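Local coordinates for putative periplasmic protein ydgH (Salmonella enterica subsp. enterica serovar Typhimurium, PDB 4EVU), which is of unknown function but may be a secreted effector, represented here by its C-terminal DUF1471 (YdgH/BhsA/McbA-like) domain, at residues T33-Q38 against N62-S67. Numbering follows the deposited sequence.
Sequences TEISYQ and NNITIS. With SO4 (sulfate ion), chain E.
Ile35 reaches from helix 32-45 toward strand 63-71 and meets Ile64 and Ile66 there, three buried side chains joined by apolar contact alone. The CG1-CD1 arm of Ile35 does the touching. With CG1 anti to the backbone N (chi1 -162°), this arm is laid flank-on across the CG2 methyl of Ile64, with Ile35 CD1 3.6 Å and Ile35 CG1 3.8 Å from Ile64 CG2. Ile64 thus offers its short branch to two successive carbons of the helix residue, the two side chains crossing at a slant. Ile66 joins more loosely, its CG1 lying 4.2 Å from Ile35 CG1. Being two positions apart on the strand, Ile64 and Ile66 both point toward the helix, while Thr65 between them points away and hydrogen-bonds through OG1 to Thr26 OG1. Phe25 and Tyr29 also pack on Ile35, and Met32 of the second subunit adds to its surroundings. At the start of the strand, Asn63 N donates a bent hydrogen bond of 3.2 Å to O2 of a sulfate, probably from the crystallisation liquor. The helix is thus held against the sheet here by branched aliphatic side chains, through shape and the exclusion of water, without directional polar bonds.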
ATOM      1  N   THR B  33       5.677   2.570  -0.086  1.00 15.94           N
ATOM      2  CA  THR B  33       6.251   3.916  -0.169  1.00 16.74           C
ATOM      3  C   THR B  33       6.305   4.361  -1.620  1.00 15.85           C
ATOM      4  O   THR B  33       5.895   5.484  -1.944  1.00 16.49           O
ATOM      5  CB  THR B  33       7.666   3.980   0.504  1.00 17.97           C
ATOM      6  OG1 THR B  33       7.512   3.693   1.897  1.00 21.99           O
ATOM      7  CG2 THR B  33       8.346   5.356   0.328  1.00 21.15           C
ATOM      8  N   GLU B  34       6.805   3.497  -2.498  1.00 17.35           N
ATOM      9  CA  GLU B  34       6.953   3.853  -3.908  1.00 17.83           C
ATOM     10  C   GLU B  34       5.594   4.048  -4.611  1.00 16.62           C
ATOM     11  O   GLU B  34       5.409   5.005  -5.371  1.00 17.01           O
ATOM     12  CB  GLU B  34       7.867   2.807  -4.610  1.00 19.53           C
ATOM     13  CG  GLU B  34       9.341   2.802  -4.039  1.00 22.46           C
ATOM     14  CD  GLU B  34      10.302   1.763  -4.650  1.00 25.93           C
ATOM     15  OE1 GLU B  34       9.902   1.085  -5.637  1.00 27.39           O
ATOM     16  OE2 GLU B  34      11.474   1.634  -4.137  1.00 29.09           O
ATOM     17  N   ILE B  35       4.617   3.189  -4.328  1.00 15.92           N
ATOM     18  CA  ILE B  35       3.291   3.378  -4.911  1.00 15.94           C
ATOM     19  C   ILE B  35       2.572   4.625  -4.350  1.00 15.29           C
ATOM     20  O   ILE B  35       1.884   5.318  -5.110  1.00 14.83           O
ATOM     21  CB  ILE B  35       2.389   2.091  -4.902  1.00 16.52           C
ATOM     22  CG1 ILE B  35       1.236   2.249  -5.889  1.00 17.69           C
ATOM     23  CG2 ILE B  35       1.954   1.731  -3.512  1.00 16.06           C
ATOM     24  CD1 ILE B  35       1.688   2.478  -7.347  1.00 19.16           C
ATOM     25  N   SER B  36       2.717   4.907  -3.054  1.00 13.91           N
ATOM     26  CA  SER B  36       2.161   6.105  -2.473  1.00 14.86           C
ATOM     27  C   SER B  36       2.719   7.351  -3.132  1.00 14.89           C
ATOM     28  O   SER B  36       1.970   8.307  -3.373  1.00 14.92           O
ATOM     29  CB  SER B  36       2.437   6.169  -0.973  1.00 15.73           C
ATOM     30  OG  SER B  36       1.783   5.117  -0.276  1.00 19.03           O
ATOM     31  N   TYR B  37       4.007   7.332  -3.437  1.00 15.55           N
ATOM     32  CA  TYR B  37       4.637   8.422  -4.158  1.00 16.06           C
ATOM     33  C   TYR B  37       3.994   8.637  -5.540  1.00 15.68           C
ATOM     34  O   TYR B  37       3.768   9.773  -5.941  1.00 16.53           O
ATOM     35  CB  TYR B  37       6.146   8.143  -4.256  1.00 16.85           C
ATOM     36  CG  TYR B  37       6.900   9.147  -5.068  1.00 18.86           C
ATOM     37  CD1 TYR B  37       7.354  10.330  -4.509  1.00 20.58           C
ATOM     38  CD2 TYR B  37       7.129   8.937  -6.426  1.00 22.51           C
ATOM     39  CE1 TYR B  37       8.056  11.268  -5.278  1.00 22.29           C
ATOM     40  CE2 TYR B  37       7.830   9.859  -7.202  1.00 24.65           C
ATOM     41  CZ  TYR B  37       8.274  11.039  -6.623  1.00 23.46           C
ATOM     42  OH  TYR B  37       8.985  11.968  -7.374  1.00 28.28           O
ATOM     43  N   GLN B  38       3.715   7.546  -6.254  1.00 15.37           N
ATOM     44  CA  GLN B  38       3.081   7.649  -7.564  1.00 15.47           C
ATOM     45  C   GLN B  38       1.680   8.219  -7.448  1.00 14.80           C
ATOM     46  O   GLN B  38       1.299   9.062  -8.250  1.00 16.57           O
ATOM     47  CB  GLN B  38       3.043   6.300  -8.296  1.00 16.36           C
ATOM     48  CG  GLN B  38       4.446   5.766  -8.653  1.00 18.29           C
ATOM     49  CD  GLN B  38       5.197   6.664  -9.610  1.00 24.34           C
ATOM     50  OE1 GLN B  38       4.604   7.247 -10.504  1.00 29.87           O
ATOM     51  NE2 GLN B  38       6.498   6.797  -9.410  1.00 27.65           N
ATOM     52  N   ASN B  62       3.801  -8.066  -9.345  1.00 41.61           N
ATOM     53  CA  ASN B  62       4.598  -7.153 -10.171  1.00 40.83           C
ATOM     54  C   ASN B  62       3.937  -5.758 -10.265  1.00 36.74           C
ATOM     55  O   ASN B  62       4.496  -4.739  -9.850  1.00 35.68           O
ATOM     56  CB  ASN B  62       4.731  -7.715 -11.591  1.00 42.03           C
ATOM     57  CG  ASN B  62       5.313  -9.120 -11.619  1.00 45.67           C
ATOM     58  OD1 ASN B  62       6.534  -9.309 -11.489  1.00 50.57           O
ATOM     59  ND2 ASN B  62       4.443 -10.114 -11.816  1.00 47.88           N
ATOM     60  N   ASN B  63       2.762  -5.724 -10.880  1.00 31.05           N
ATOM     61  CA  ASN B  63       2.033  -4.481 -11.072  1.00 27.20           C
ATOM     62  C   ASN B  63       0.918  -4.406 -10.041  1.00 22.69           C
ATOM     63  O   ASN B  63       0.467  -5.401  -9.459  1.00 22.59           O
ATOM     64  CB  ASN B  63       1.457  -4.334 -12.495  1.00 27.80           C
ATOM     65  CG  ASN B  63       2.541  -4.132 -13.568  1.00 30.60           C
ATOM     66  OD1 ASN B  63       3.473  -3.345 -13.396  1.00 31.92           O
ATOM     67  ND2 ASN B  63       2.413  -4.853 -14.682  1.00 34.40           N
ATOM     68  N   ILE B  64       0.496  -3.177  -9.810  1.00 16.83           N
ATOM     69  CA  ILE B  64      -0.634  -2.870  -8.929  1.00 14.58           C
ATOM     70  C   ILE B  64      -1.555  -1.903  -9.690  1.00 14.14           C
ATOM     71  O   ILE B  64      -1.073  -1.063 -10.424  1.00 14.43           O
ATOM     72  CB  ILE B  64      -0.138  -2.282  -7.560  1.00 14.42           C
ATOM     73  CG1 ILE B  64      -1.290  -2.119  -6.612  1.00 14.49           C
ATOM     74  CG2 ILE B  64       0.675  -0.998  -7.729  1.00 15.22           C
ATOM     75  CD1 ILE B  64      -0.927  -1.800  -5.168  1.00 15.82           C
ATOM     76  N   THR B  65      -2.858  -2.103  -9.573  1.00 13.32           N
ATOM     77  CA  THR B  65      -3.872  -1.181 -10.081  1.00 12.56           C
ATOM     78  C   THR B  65      -4.486  -0.509  -8.883  1.00 11.84           C
ATOM     79  O   THR B  65      -4.820  -1.148  -7.909  1.00 11.06           O
ATOM     80  CB  THR B  65      -4.916  -1.958 -10.914  1.00 13.80           C
ATOM     81  OG1 THR B  65      -4.274  -2.505 -12.061  1.00 16.25           O
ATOM     82  CG2 THR B  65      -6.034  -1.053 -11.367  1.00 14.03           C
ATOM     83  N   ILE B  66      -4.549   0.816  -8.933  1.00 12.88           N
ATOM     84  CA  ILE B  66      -4.975   1.612  -7.809  1.00 14.48           C
ATOM     85  C   ILE B  66      -5.910   2.676  -8.248  1.00 14.33           C
ATOM     86  O   ILE B  66      -5.711   3.272  -9.315  1.00 15.53           O
ATOM     87  CB  ILE B  66      -3.762   2.411  -7.257  1.00 18.44           C
ATOM     88  CG1 ILE B  66      -2.919   1.545  -6.374  1.00 21.51           C
ATOM     89  CG2 ILE B  66      -4.198   3.664  -6.440  1.00 20.41           C
ATOM     90  CD1 ILE B  66      -3.070   1.896  -4.868  1.00 26.79           C
ATOM     91  N   SER B  67      -6.860   2.982  -7.359  1.00 14.02           N
ATOM     92  CA  SER B  67      -7.605   4.213  -7.515  1.00 14.61           C
ATOM     93  C   SER B  67      -7.660   4.955  -6.184  1.00 13.78           C
ATOM     94  O   SER B  67      -7.628   4.357  -5.124  1.00 14.00           O
ATOM     95  CB  SER B  67      -8.987   3.945  -8.005  1.00 16.14           C
ATOM     96  OG  SER B  67      -9.740   3.248  -7.084  1.00 17.89           O
TER
HETATM   97  S   SO4 E 402       0.575  -8.339 -13.927  0.60 37.02           S
HETATM   98  O1  SO4 E 402      -0.675  -8.417 -13.172  0.60 38.60           O
HETATM   99  O2  SO4 E 402       1.485  -7.425 -13.224  0.60 38.65           O
HETATM  100  O3  SO4 E 402       1.190  -9.660 -14.011  0.60 39.04           O
HETATM  101  O4  SO4 E 402       0.340  -7.828 -15.289  0.60 39.02           O